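Local coordinates for protein Epf (Streptococcus pyogenes, PDB 4ES9) that probably acts as a cell-surface adhesin that helps the bacterium attach to host cells, at residues V214-Q219 with S238-T243; V157-E162 with K174-R179; D24-K29 with V103-L108. All coordinates share one frame; numbering follows the deposited sequence.

Contact 1. Residues V214-Q219 with S238-T243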
ATOM      1  N   VAL A 214      -6.290  -5.088  -0.588  1.00 19.64           N
ATOM      2  CA  VAL A 214      -6.745  -6.480  -0.422  1.00 19.05           C
ATOM      3  C   VAL A 214      -7.453  -6.666   0.944  1.00 21.32           C
ATOM      4  O   VAL A 214      -7.596  -7.792   1.411  1.00 21.33           O
ATOM      5  CB  VAL A 214      -5.615  -7.540  -0.625  1.00 24.55           C
ATOM      6  CG1 VAL A 214      -5.174  -7.626  -2.088  1.00 24.78           C
ATOM      7  CG2 VAL A 214      -4.419  -7.286   0.293  1.00 24.54           C
ATOM      8  N   THR A 215      -7.901  -5.561   1.568  1.00 18.35           N
ATOM      9  CA  THR A 215      -8.580  -5.566   2.869  1.00 18.47           C
ATOM     10  C   THR A 215      -9.822  -6.451   2.847  1.00 23.50           C
ATOM     11  O   THR A 215     -10.677  -6.310   1.971  1.00 22.08           O
ATOM     12  CB  THR A 215      -8.961  -4.134   3.293  1.00 21.76           C
ATOM     13  OG1 THR A 215      -7.807  -3.321   3.219  1.00 22.80           O
ATOM     14  CG2 THR A 215      -9.543  -4.059   4.700  1.00 19.56           C
ATOM     15  N   ASN A 216      -9.905  -7.357   3.814  1.00 21.73           N
ATOM     16  CA  ASN A 216     -11.069  -8.212   4.010  1.00 22.13           C
ATOM     17  C   ASN A 216     -12.186  -7.398   4.677  1.00 25.08           C
ATOM     18  O   ASN A 216     -11.900  -6.634   5.604  1.00 23.14           O
ATOM     19  CB  ASN A 216     -10.700  -9.432   4.876  1.00 25.63           C
ATOM     20  CG  ASN A 216      -9.758 -10.396   4.196  1.00 51.13           C
ATOM     21  OD1 ASN A 216      -8.568 -10.430   4.472  1.00 50.71           O
ATOM     22  ND2 ASN A 216     -10.260 -11.200   3.282  1.00 49.92           N
ATOM     23  N   PRO A 217     -13.462  -7.525   4.224  1.00 24.51           N
ATOM     24  CA  PRO A 217     -14.547  -6.783   4.895  1.00 24.54           C
ATOM     25  C   PRO A 217     -14.740  -7.255   6.333  1.00 28.23           C
ATOM     26  O   PRO A 217     -14.370  -8.389   6.672  1.00 25.14           O
ATOM     27  CB  PRO A 217     -15.793  -7.110   4.041  1.00 26.10           C
ATOM     28  CG  PRO A 217     -15.485  -8.405   3.390  1.00 30.18           C
ATOM     29  CD  PRO A 217     -13.984  -8.385   3.137  1.00 25.56           C
ATOM     30  N   SER A 218     -15.333  -6.391   7.173  1.00 27.66           N
ATOM     31  CA  SER A 218     -15.647  -6.742   8.566  1.00 27.84           C
ATOM     32  C   SER A 218     -16.753  -7.804   8.627  1.00 29.78           C
ATOM     33  O   SER A 218     -17.352  -8.158   7.600  1.00 28.00           O
ATOM     34  CB  SER A 218     -16.073  -5.502   9.351  1.00 30.77           C
ATOM     35  OG  SER A 218     -17.129  -4.800   8.720  1.00 36.21           O
ATOM     36  N   GLN A 219     -16.990  -8.321   9.825  1.00 27.61           N
ATOM     37  CA  GLN A 219     -18.034  -9.299  10.109  1.00 27.92           C
ATOM     38  C   GLN A 219     -19.024  -8.701  11.085  1.00 29.95           C
ATOM     39  O   GLN A 219     -18.647  -7.855  11.897  1.00 28.49           O
ATOM     40  CB  GLN A 219     -17.433 -10.600  10.706  1.00 29.55           C
ATOM     41  CG  GLN A 219     -16.477 -11.366   9.785  1.00 42.23           C
ATOM     42  CD  GLN A 219     -15.017 -11.018   9.979  1.00 62.89           C
ATOM     43  OE1 GLN A 219     -14.478 -11.048  11.090  1.00 55.07           O
ATOM     44  NE2 GLN A 219     -14.336 -10.686   8.889  1.00 54.96           N
ATOM     45  N   SER A 238     -13.625  -8.159  13.392  1.00 34.55           N
ATOM     46  CA  SER A 238     -12.654  -8.594  12.414  1.00 35.10           C
ATOM     47  C   SER A 238     -11.912  -9.849  12.912  1.00 40.32           C
ATOM     48  O   SER A 238     -11.657  -9.994  14.105  1.00 41.93           O
ATOM     49  CB  SER A 238     -11.682  -7.463  12.116  1.00 36.62           C
ATOM     50  OG  SER A 238     -10.902  -7.787  10.982  1.00 43.54           O
ATOM     51  N   ASP A 239     -11.576 -10.746  11.989  1.00 37.02           N
ATOM     52  CA  ASP A 239     -10.841 -11.985  12.257  1.00 36.99           C
ATOM     53  C   ASP A 239      -9.316 -11.797  12.104  1.00 39.13           C
ATOM     54  O   ASP A 239      -8.549 -12.661  12.549  1.00 37.99           O
ATOM     55  CB  ASP A 239     -11.309 -13.100  11.293  1.00 39.54           C
ATOM     56  CG  ASP A 239     -12.542 -13.864  11.736  1.00 59.05           C
ATOM     57  OD1 ASP A 239     -12.830 -13.879  12.962  1.00 60.77           O
ATOM     58  OD2 ASP A 239     -13.189 -14.496  10.869  1.00 68.61           O
ATOM     59  N   ASP A 240      -8.880 -10.683  11.461  1.00 33.69           N
ATOM     60  CA  ASP A 240      -7.459 -10.441  11.186  1.00 32.44           C
ATOM     61  C   ASP A 240      -6.868  -9.222  11.945  1.00 35.50           C
ATOM     62  O   ASP A 240      -5.799  -8.734  11.569  1.00 35.64           O
ATOM     63  CB  ASP A 240      -7.224 -10.307   9.661  1.00 34.06           C
ATOM     64  CG  ASP A 240      -8.025  -9.236   8.915  1.00 42.39           C
ATOM     65  OD1 ASP A 240      -8.581  -8.326   9.579  1.00 43.72           O
ATOM     66  OD2 ASP A 240      -8.078  -9.297   7.665  1.00 46.43           O
ATOM     67  N   GLY A 241      -7.532  -8.774  13.017  1.00 29.59           N
ATOM     68  CA  GLY A 241      -7.049  -7.666  13.840  1.00 28.49           C
ATOM     69  C   GLY A 241      -7.315  -6.248  13.352  1.00 30.70           C
ATOM     70  O   GLY A 241      -6.875  -5.290  13.996  1.00 31.27           O
ATOM     71  N   ARG A 242      -8.019  -6.090  12.217  1.00 25.45           N
ATOM     72  CA  ARG A 242      -8.375  -4.780  11.659  1.00 25.00           C
ATOM     73  C   ARG A 242      -9.332  -4.051  12.625  1.00 30.37           C
ATOM     74  O   ARG A 242     -10.235  -4.685  13.171  1.00 29.06           O
ATOM     75  CB  ARG A 242      -9.005  -4.983  10.267  1.00 23.03           C
ATOM     76  CG  ARG A 242      -9.305  -3.710   9.490  1.00 34.69           C
ATOM     77  CD  ARG A 242     -10.176  -4.041   8.294  1.00 37.42           C
ATOM     78  NE  ARG A 242     -10.750  -2.837   7.694  1.00 44.65           N
ATOM     79  CZ  ARG A 242     -11.875  -2.810   6.991  1.00 49.22           C
ATOM     80  NH1 ARG A 242     -12.556  -3.927   6.773  1.00 32.97           N
ATOM     81  NH2 ARG A 242     -12.314  -1.669   6.476  1.00 44.91           N
ATOM     82  N   THR A 243      -9.099  -2.748  12.874  1.00 28.58           N
ATOM     83  CA  THR A 243      -9.926  -1.936  13.774  1.00 29.34           C
ATOM     84  C   THR A 243     -10.584  -0.767  13.022  1.00 32.76           C
ATOM     85  O   THR A 243     -11.653  -0.326  13.437  1.00 32.66           O
ATOM     86  CB  THR A 243      -9.129  -1.436  15.005  1.00 42.36           C
ATOM     87  OG1 THR A 243      -7.942  -0.761  14.582  1.00 45.59           O
ATOM     88  CG2 THR A 243      -8.787  -2.563  15.982  1.00 40.63           C
TER
HETATM   89  O   HOH W   1     -11.232  -7.462   8.436  1.00 30.01           O
HETATM   90  O   HOH W   2      -8.166  -7.394   5.988  1.00 30.64           O
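Thr215 lays its methyl over one face of the Arg242 guanidinium. The two side chains cross at about a right angle. CG2 of Thr215 lies 3.5 Å from CZ of Arg242 and sits toward the rim of the flat group. OG1 of Thr215 stands beside its backbone N (chi1 -52°), which puts CG2 anti to that N and over the guanidinium. OG1 bonds to Asp213 and to N of Asp113.

The charged contacts centre on Arg242. Its chain runs extended from CG to NE and brings NH1 to 3.0 Å from O of Asn216. The backbone N of Ser218 lies at the guanidinium edge. NH2 forms a salt bridge with Asp248, which also bonds to Ser218 OG, so both segments share this carboxylate.

The segments are loops at the junction of two beta domains. Residues 214-219 run from strand 202-213 of the larger domain into strand 219-224 of the smaller one. Residues 238-243 follow strand 231-237 and turn back toward the larger domain.

Two waters bridge the segments. One donates to O of Asn216 at 3.0 Å and accepts from OG of Ser238 at 2.6 Å. Another accepts from N of Asn216 at 2.8 Å and lies close to OD2 of Asp240.

At the far end, Gln219 bends at chi2. OE1 comes within 3.3 Å of CA of Ser238. The Gln219 and Asp239 side chains cross at about a right angle, though the amide and carboxylate planes are only 26° apart.

Contact 2. Residues V157-E162 with K174-R179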
ATOM      1  N   VAL A 157       4.891  -6.624   7.296  1.00 20.42           N
ATOM      2  CA  VAL A 157       5.436  -6.559   5.936  1.00 18.36           C
ATOM      3  C   VAL A 157       5.949  -7.958   5.596  1.00 21.28           C
ATOM      4  O   VAL A 157       6.714  -8.543   6.356  1.00 19.76           O
ATOM      5  CB  VAL A 157       6.547  -5.468   5.775  1.00 21.05           C
ATOM      6  CG1 VAL A 157       7.088  -5.429   4.338  1.00 21.01           C
ATOM      7  CG2 VAL A 157       6.030  -4.081   6.175  1.00 20.12           C
ATOM      8  N   LYS A 158       5.520  -8.499   4.467  1.00 18.75           N
ATOM      9  CA  LYS A 158       5.937  -9.828   4.070  1.00 18.70           C
ATOM     10  C   LYS A 158       6.124  -9.936   2.568  1.00 23.40           C
ATOM     11  O   LYS A 158       5.191  -9.684   1.813  1.00 23.33           O
ATOM     12  CB  LYS A 158       4.906 -10.888   4.544  1.00 21.38           C
ATOM     13  CG  LYS A 158       5.374 -12.331   4.335  1.00 36.37           C
ATOM     14  CD  LYS A 158       4.268 -13.234   3.802  1.00 49.98           C
ATOM     15  CE  LYS A 158       4.501 -14.698   4.132  1.00 56.32           C
ATOM     16  NZ  LYS A 158       5.533 -15.347   3.274  1.00 55.83           N
ATOM     17  N   ILE A 159       7.340 -10.346   2.148  1.00 19.87           N
ATOM     18  CA  ILE A 159       7.673 -10.686   0.770  1.00 17.79           C
ATOM     19  C   ILE A 159       7.273 -12.114   0.680  1.00 21.86           C
ATOM     20  O   ILE A 159       7.751 -12.933   1.485  1.00 21.27           O
ATOM     21  CB  ILE A 159       9.165 -10.484   0.325  1.00 19.06           C
ATOM     22  CG1 ILE A 159       9.751  -9.113   0.700  1.00 18.74           C
ATOM     23  CG2 ILE A 159       9.317 -10.800  -1.177  1.00 18.29           C
ATOM     24  CD1 ILE A 159      11.283  -9.052   0.770  1.00 20.08           C
ATOM     25  N   GLU A 160       6.409 -12.444  -0.264  1.00 19.43           N
ATOM     26  CA  GLU A 160       5.957 -13.824  -0.408  1.00 21.04           C
ATOM     27  C   GLU A 160       7.153 -14.766  -0.676  1.00 25.48           C
ATOM     28  O   GLU A 160       7.905 -14.573  -1.634  1.00 22.59           O
ATOM     29  CB  GLU A 160       4.910 -13.914  -1.516  1.00 23.30           C
ATOM     30  CG  GLU A 160       4.110 -15.201  -1.501  1.00 38.17           C
ATOM     31  CD  GLU A 160       3.034 -15.218  -2.562  1.00 64.29           C
ATOM     32  OE1 GLU A 160       2.001 -14.537  -2.368  1.00 64.06           O
ATOM     33  OE2 GLU A 160       3.233 -15.891  -3.599  1.00 65.23           O
ATOM     34  N   GLY A 161       7.336 -15.719   0.244  1.00 25.26           N
ATOM     35  CA  GLY A 161       8.374 -16.744   0.213  1.00 24.82           C
ATOM     36  C   GLY A 161       9.808 -16.273   0.416  1.00 27.56           C
ATOM     37  O   GLY A 161      10.731 -17.040   0.136  1.00 27.21           O
ATOM     38  N   GLU A 162      10.019 -15.031   0.914  1.00 21.24           N
ATOM     39  CA  GLU A 162      11.356 -14.447   1.103  1.00 21.19           C
ATOM     40  C   GLU A 162      11.439 -13.612   2.381  1.00 26.39           C
ATOM     41  O   GLU A 162      10.420 -13.162   2.896  1.00 26.95           O
ATOM     42  CB  GLU A 162      11.708 -13.520  -0.098  1.00 22.23           C
ATOM     43  CG  GLU A 162      12.142 -14.195  -1.380  1.00 33.97           C
ATOM     44  CD  GLU A 162      12.171 -13.327  -2.634  1.00 38.05           C
ATOM     45  OE1 GLU A 162      12.748 -12.215  -2.619  1.00 21.51           O
ATOM     46  OE2 GLU A 162      11.662 -13.809  -3.665  1.00 40.93           O
ATOM     47  N   LYS A 174       7.503 -10.741  -7.903  1.00 18.17           N
ATOM     48  CA  LYS A 174       7.570 -10.557  -6.444  1.00 16.74           C
ATOM     49  C   LYS A 174       6.215 -10.085  -5.921  1.00 21.09           C
ATOM     50  O   LYS A 174       5.510  -9.357  -6.616  1.00 18.46           O
ATOM     51  CB  LYS A 174       8.687  -9.560  -6.042  1.00 17.37           C
ATOM     52  CG  LYS A 174      10.099  -9.927  -6.497  1.00 16.36           C
ATOM     53  CD  LYS A 174      10.618 -11.227  -5.864  1.00 16.29           C
ATOM     54  CE  LYS A 174      11.979 -11.570  -6.403  1.00 16.74           C
ATOM     55  NZ  LYS A 174      12.314 -13.011  -6.241  1.00 21.66           N
ATOM     56  N   THR A 175       5.845 -10.520  -4.697  1.00 18.32           N
ATOM     57  CA  THR A 175       4.610 -10.091  -4.038  1.00 18.34           C
ATOM     58  C   THR A 175       4.957  -9.596  -2.633  1.00 20.01           C
ATOM     59  O   THR A 175       5.637 -10.300  -1.897  1.00 19.09           O
ATOM     60  CB  THR A 175       3.545 -11.212  -4.012  1.00 26.57           C
ATOM     61  OG1 THR A 175       3.205 -11.570  -5.344  1.00 21.74           O
ATOM     62  CG2 THR A 175       2.266 -10.805  -3.250  1.00 27.36           C
ATOM     63  N   ILE A 176       4.508  -8.390  -2.276  1.00 16.41           N
ATOM     64  CA  ILE A 176       4.745  -7.837  -0.931  1.00 16.54           C
ATOM     65  C   ILE A 176       3.396  -7.402  -0.347  1.00 22.13           C
ATOM     66  O   ILE A 176       2.722  -6.547  -0.920  1.00 23.67           O
ATOM     67  CB  ILE A 176       5.793  -6.689  -0.838  1.00 19.02           C
ATOM     68  CG1 ILE A 176       7.097  -7.005  -1.604  1.00 19.46           C
ATOM     69  CG2 ILE A 176       6.087  -6.330   0.656  1.00 19.29           C
ATOM     70  CD1 ILE A 176       8.024  -5.749  -1.775  1.00 17.05           C
ATOM     71  N   SER A 177       3.023  -7.976   0.797  1.00 17.87           N
ATOM     72  CA  SER A 177       1.803  -7.620   1.510  1.00 17.87           C
ATOM     73  C   SER A 177       2.175  -6.874   2.807  1.00 22.35           C
ATOM     74  O   SER A 177       3.254  -7.099   3.356  1.00 20.34           O
ATOM     75  CB  SER A 177       0.968  -8.863   1.808  1.00 21.67           C
ATOM     76  OG  SER A 177       1.650  -9.745   2.686  1.00 29.30           O
ATOM     77  N   PHE A 178       1.306  -5.950   3.253  1.00 19.81           N
ATOM     78  CA  PHE A 178       1.551  -5.120   4.445  1.00 19.61           C
ATOM     79  C   PHE A 178       0.275  -4.428   4.880  1.00 22.56           C
ATOM     80  O   PHE A 178      -0.670  -4.279   4.087  1.00 21.92           O
ATOM     81  CB  PHE A 178       2.662  -4.058   4.191  1.00 20.62           C
ATOM     82  CG  PHE A 178       2.309  -2.920   3.250  1.00 21.50           C
ATOM     83  CD1 PHE A 178       2.372  -3.085   1.876  1.00 25.22           C
ATOM     84  CD2 PHE A 178       1.916  -1.685   3.743  1.00 23.23           C
ATOM     85  CE1 PHE A 178       2.037  -2.036   1.015  1.00 26.55           C
ATOM     86  CE2 PHE A 178       1.574  -0.640   2.884  1.00 26.38           C
ATOM     87  CZ  PHE A 178       1.647  -0.815   1.525  1.00 25.91           C
ATOM     88  N   ARG A 179       0.281  -3.942   6.123  1.00 19.25           N
ATOM     89  CA  ARG A 179      -0.828  -3.182   6.699  1.00 19.78           C
ATOM     90  C   ARG A 179      -0.345  -1.776   7.020  1.00 23.27           C
ATOM     91  O   ARG A 179       0.694  -1.628   7.640  1.00 24.60           O
ATOM     92  CB  ARG A 179      -1.381  -3.896   7.956  1.00 20.64           C
ATOM     93  CG  ARG A 179      -2.551  -3.167   8.641  1.00 19.55           C
ATOM     94  CD  ARG A 179      -3.187  -4.053   9.695  1.00 25.57           C
ATOM     95  NE  ARG A 179      -3.999  -5.100   9.087  1.00 27.49           N
ATOM     96  CZ  ARG A 179      -4.552  -6.104   9.758  1.00 43.27           C
ATOM     97  NH1 ARG A 179      -4.392  -6.201  11.077  1.00 27.08           N
ATOM     98  NH2 ARG A 179      -5.268  -7.023   9.119  1.00 25.72           N
TER
HETATM   99  O   HOH W   3       3.035 -11.583   0.946  1.00 36.74           O
HETATM  100  O   HOH W   4       7.531 -12.732  -3.726  1.00 21.81           O
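Val157 packs its two methyls against different neighbours on strand 172-180. CG1 rests 3.9 Å from CG2 of Ile176, and CG2 lies alongside CB of Phe178. CG1 is anti to the backbone N (chi1 -180°), and this splits the branches between the two partners. Ile159 and Ile176 lie side by side and point the same way, with CG1 of each 4.1 Å apart. This is the tight part. Tyr131 of strand 127-135, in the other sheet, covers both isoleucines, as expected in a beta sandwich.

The backbones run antiparallel. Lys158 and Ser177 form a hydrogen-bonded pair, with N of Lys158 2.9 Å from O of Ser177 and the return bond of equal length. N of Glu160 gives a nearly straight bond to O of Thr175, 2.8 Å long. A type II turn from Ile159 to Glu162 ends the pairing.

The opposite face is loose. Lys158 leads its amine away from the strand, and a water joins O of Lys158 to OG of Ser177. Glu160 merely lies alongside Thr175.

Beyond the turn, NZ of Lys174 meets OE2 of Glu162 at 2.8 Å, on the syn side and 16° out of the carboxylate plane. NZ also bonds to O of Glu170, while OE1 of Glu162 pairs with Arg169. Each charge has a second partner, so this ion pair probably helps hold the turn that follows edge strand 154-159 against its neighbour 172-180.

Contact 3. Residues D24-K29 with V103-L108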
ATOM      1  N   ASP A  24      -5.514   0.229  -9.316  1.00 24.15           N
ATOM      2  CA  ASP A  24      -4.058   0.218  -9.120  1.00 22.91           C
ATOM      3  C   ASP A  24      -3.711   1.549  -8.465  1.00 26.52           C
ATOM      4  O   ASP A  24      -4.012   2.611  -9.023  1.00 25.49           O
ATOM      5  CB  ASP A  24      -3.297  -0.009 -10.453  1.00 23.85           C
ATOM      6  CG  ASP A  24      -1.770   0.045 -10.404  1.00 28.46           C
ATOM      7  OD1 ASP A  24      -1.204   0.058  -9.296  1.00 24.86           O
ATOM      8  OD2 ASP A  24      -1.145   0.073 -11.483  1.00 44.48           O
ATOM      9  N   LEU A  25      -3.127   1.496  -7.266  1.00 21.30           N
ATOM     10  CA  LEU A  25      -2.828   2.712  -6.530  1.00 21.75           C
ATOM     11  C   LEU A  25      -1.368   3.170  -6.683  1.00 25.18           C
ATOM     12  O   LEU A  25      -0.929   4.043  -5.940  1.00 26.95           O
ATOM     13  CB  LEU A  25      -3.196   2.502  -5.043  1.00 22.52           C
ATOM     14  CG  LEU A  25      -4.665   2.164  -4.756  1.00 26.57           C
ATOM     15  CD1 LEU A  25      -4.873   1.812  -3.307  1.00 27.34           C
ATOM     16  CD2 LEU A  25      -5.597   3.320  -5.162  1.00 27.33           C
ATOM     17  N   MET A  26      -0.624   2.614  -7.645  1.00 20.92           N
ATOM     18  CA  MET A  26       0.765   3.019  -7.857  1.00 20.64           C
ATOM     19  C   MET A  26       0.804   4.327  -8.628  1.00 23.15           C
ATOM     20  O   MET A  26      -0.015   4.518  -9.526  1.00 23.77           O
ATOM     21  CB  MET A  26       1.565   1.918  -8.598  1.00 23.42           C
ATOM     22  CG  MET A  26       3.088   1.979  -8.349  1.00 27.28           C
ATOM     23  SD  MET A  26       3.586   1.807  -6.598  1.00 32.00           S
ATOM     24  CE  MET A  26       3.678   0.061  -6.443  1.00 27.75           C
ATOM     25  N   ASN A  27       1.715   5.242  -8.263  1.00 18.96           N
ATOM     26  CA  ASN A  27       1.892   6.517  -8.966  1.00 18.47           C
ATOM     27  C   ASN A  27       3.299   6.575  -9.560  1.00 20.81           C
ATOM     28  O   ASN A  27       4.184   7.270  -9.073  1.00 20.41           O
ATOM     29  CB  ASN A  27       1.594   7.732  -8.109  1.00 19.19           C
ATOM     30  CG  ASN A  27       1.426   9.002  -8.907  1.00 27.79           C
ATOM     31  OD1 ASN A  27       1.292   8.999 -10.137  1.00 24.06           O
ATOM     32  ND2 ASN A  27       1.348  10.117  -8.213  1.00 23.10           N
ATOM     33  N   PHE A  28       3.479   5.814 -10.631  1.00 16.59           N
ATOM     34  CA  PHE A  28       4.737   5.688 -11.340  1.00 17.08           C
ATOM     35  C   PHE A  28       4.565   6.151 -12.786  1.00 21.85           C
ATOM     36  O   PHE A  28       3.986   5.432 -13.609  1.00 21.03           O
ATOM     37  CB  PHE A  28       5.246   4.218 -11.255  1.00 18.15           C
ATOM     38  CG  PHE A  28       6.555   3.960 -11.972  1.00 18.43           C
ATOM     39  CD1 PHE A  28       7.768   4.329 -11.401  1.00 21.42           C
ATOM     40  CD2 PHE A  28       6.570   3.389 -13.237  1.00 20.66           C
ATOM     41  CE1 PHE A  28       8.979   4.108 -12.082  1.00 22.46           C
ATOM     42  CE2 PHE A  28       7.778   3.171 -13.920  1.00 22.92           C
ATOM     43  CZ  PHE A  28       8.974   3.529 -13.342  1.00 21.13           C
ATOM     44  N   LYS A  29       5.065   7.364 -13.096  1.00 19.97           N
ATOM     45  CA  LYS A  29       4.945   7.909 -14.460  1.00 20.29           C
ATOM     46  C   LYS A  29       6.290   7.793 -15.236  1.00 22.99           C
ATOM     47  O   LYS A  29       6.351   8.129 -16.414  1.00 23.14           O
ATOM     48  CB  LYS A  29       4.428   9.357 -14.416  1.00 23.85           C
ATOM     49  CG  LYS A  29       3.061   9.473 -13.720  1.00 39.83           C
ATOM     50  CD  LYS A  29       1.941   9.951 -14.629  1.00 49.28           C
ATOM     51  CE  LYS A  29       0.656  10.273 -13.891  1.00 47.71           C
ATOM     52  NZ  LYS A  29       0.050   9.091 -13.223  1.00 50.47           N
ATOM     53  N   VAL A 103       9.210   4.505  -5.214  1.00 17.19           N
ATOM     54  CA  VAL A 103       8.111   4.474  -6.171  1.00 16.25           C
ATOM     55  C   VAL A 103       6.871   4.807  -5.333  1.00 19.22           C
ATOM     56  O   VAL A 103       6.510   4.059  -4.426  1.00 17.64           O
ATOM     57  CB  VAL A 103       8.033   3.131  -6.958  1.00 19.78           C
ATOM     58  CG1 VAL A 103       6.844   3.126  -7.926  1.00 19.53           C
ATOM     59  CG2 VAL A 103       9.328   2.885  -7.731  1.00 19.67           C
ATOM     60  N   ASN A 104       6.297   5.991  -5.555  1.00 15.92           N
ATOM     61  CA  ASN A 104       5.180   6.468  -4.744  1.00 14.57           C
ATOM     62  C   ASN A 104       3.863   5.796  -5.063  1.00 18.27           C
ATOM     63  O   ASN A 104       3.609   5.356  -6.189  1.00 17.61           O
ATOM     64  CB  ASN A 104       5.030   7.990  -4.899  1.00 14.47           C
ATOM     65  CG  ASN A 104       6.022   8.805  -4.101  1.00 32.42           C
ATOM     66  OD1 ASN A 104       6.761   8.298  -3.244  1.00 22.29           O
ATOM     67  ND2 ASN A 104       6.044  10.111  -4.348  1.00 19.69           N
ATOM     68  N   THR A 105       3.013   5.741  -4.053  1.00 16.25           N
ATOM     69  CA  THR A 105       1.638   5.265  -4.169  1.00 17.64           C
ATOM     70  C   THR A 105       0.728   6.492  -4.130  1.00 23.08           C
ATOM     71  O   THR A 105       1.175   7.595  -3.765  1.00 21.93           O
ATOM     72  CB  THR A 105       1.253   4.280  -3.011  1.00 25.67           C
ATOM     73  OG1 THR A 105       1.032   5.023  -1.806  1.00 23.64           O
ATOM     74  CG2 THR A 105       2.262   3.172  -2.793  1.00 21.16           C
ATOM     75  N   LYS A 106      -0.555   6.283  -4.433  1.00 21.46           N
ATOM     76  CA  LYS A 106      -1.608   7.271  -4.231  1.00 21.88           C
ATOM     77  C   LYS A 106      -1.966   7.212  -2.741  1.00 25.45           C
ATOM     78  O   LYS A 106      -1.391   6.396  -1.998  1.00 23.80           O
ATOM     79  CB  LYS A 106      -2.810   6.998  -5.156  1.00 23.81           C
ATOM     80  CG  LYS A 106      -2.556   7.517  -6.579  1.00 33.40           C
ATOM     81  CD  LYS A 106      -3.214   8.918  -6.799  1.00 43.77           C
ATOM     82  CE  LYS A 106      -2.320   9.938  -7.465  1.00 41.23           C
ATOM     83  NZ  LYS A 106      -2.962  11.272  -7.499  1.00 49.42           N
ATOM     84  N   SER A 107      -2.876   8.065  -2.296  1.00 21.98           N
ATOM     85  CA  SER A 107      -3.232   8.122  -0.887  1.00 22.52           C
ATOM     86  C   SER A 107      -3.845   6.780  -0.401  1.00 26.27           C
ATOM     87  O   SER A 107      -4.797   6.283  -0.999  1.00 25.08           O
ATOM     88  CB  SER A 107      -4.168   9.300  -0.626  1.00 26.31           C
ATOM     89  OG  SER A 107      -4.271   9.539   0.765  1.00 38.33           O
ATOM     90  N   LEU A 108      -3.238   6.165   0.635  1.00 22.09           N
ATOM     91  CA  LEU A 108      -3.735   4.897   1.185  1.00 22.41           C
ATOM     92  C   LEU A 108      -4.605   5.148   2.433  1.00 25.73           C
ATOM     93  O   LEU A 108      -4.539   6.227   3.019  1.00 25.51           O
ATOM     94  CB  LEU A 108      -2.568   3.930   1.533  1.00 22.95           C
ATOM     95  CG  LEU A 108      -1.492   3.654   0.443  1.00 26.73           C
ATOM     96  CD1 LEU A 108      -0.452   2.664   0.946  1.00 26.53           C
ATOM     97  CD2 LEU A 108      -2.101   3.171  -0.861  1.00 22.80           C
TER
HETATM   98  O   HOH W   5       6.892   7.338  -8.236  1.00 20.24           O
HETATM   99  O   HOH W   6       1.683  10.083  -4.776  1.00 30.40           O
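Val103 meets two side chains with a single methyl. CG1 touches SD of Met26 and CD1 of Phe28, each at 3.8 Å. The Met26 side chain crosses Val103 at about a right angle, whereas Phe28 comes to it at a slant. Met26 curls at chi2 (60°) and chi3 (86°), and this bend carries SD back over the strand to 3.6 Å from O of Asn104.

Leu25 and Leu108 approach at the other end. CD1 of Leu25 lies 3.9 Å from CD2 of Leu108, and Tyr114 of strand 113-123 touches both side chains.

Between these apolar ends the backbones make one beta bridge, Met26 with Thr105. N of Lys106 bonds to O of Leu25 at 2.7 Å, and N of Asn27 bonds to O of Asn104 at 2.8 Å. The bridge extends from the region of strand 97-104, in the six-stranded sheet. Leu25 also bonds through its backbone to Ile211 of the seven-stranded sheet, so the N-terminal residues touch both layers of the sandwich. An Asx turn precedes the bridge: OD1 of Asp24 accepts from N of Met26, which approaches from above the carboxylate plane.

The Asn27 side chain points toward residues 103-108. Its ND2 lies 3.7 Å from CE of Lys106, whose chain slants across it, and also bonds to Asp37. A water accepts from N of Asn104 and donates to O of Asn27.

Overall arrangement
All three contacts are partly buried, and each joins different parts of the fold. Contact 2 is regular strand pairing at the margin of the seven-stranded sheet. Contact 3 adds an N-terminal loop to the end of a strand in the other sheet, with a single bridge. Contact 2 turns Ile159, Ile176 and Phe178 into the sandwich, and contact 3 turns Leu108. They meet where Phe178 CZ packs 4.1 Å from Leu108 CD1. Contact 1 lies at the domain junction and differs most: no clear direct hydrogen bond crosses it, two waters link the segments, and Arg242 packs across them. Arg179 reaches from contact 2 to Asp240 as a salt bridge. Contacts 1 and 3 do not touch.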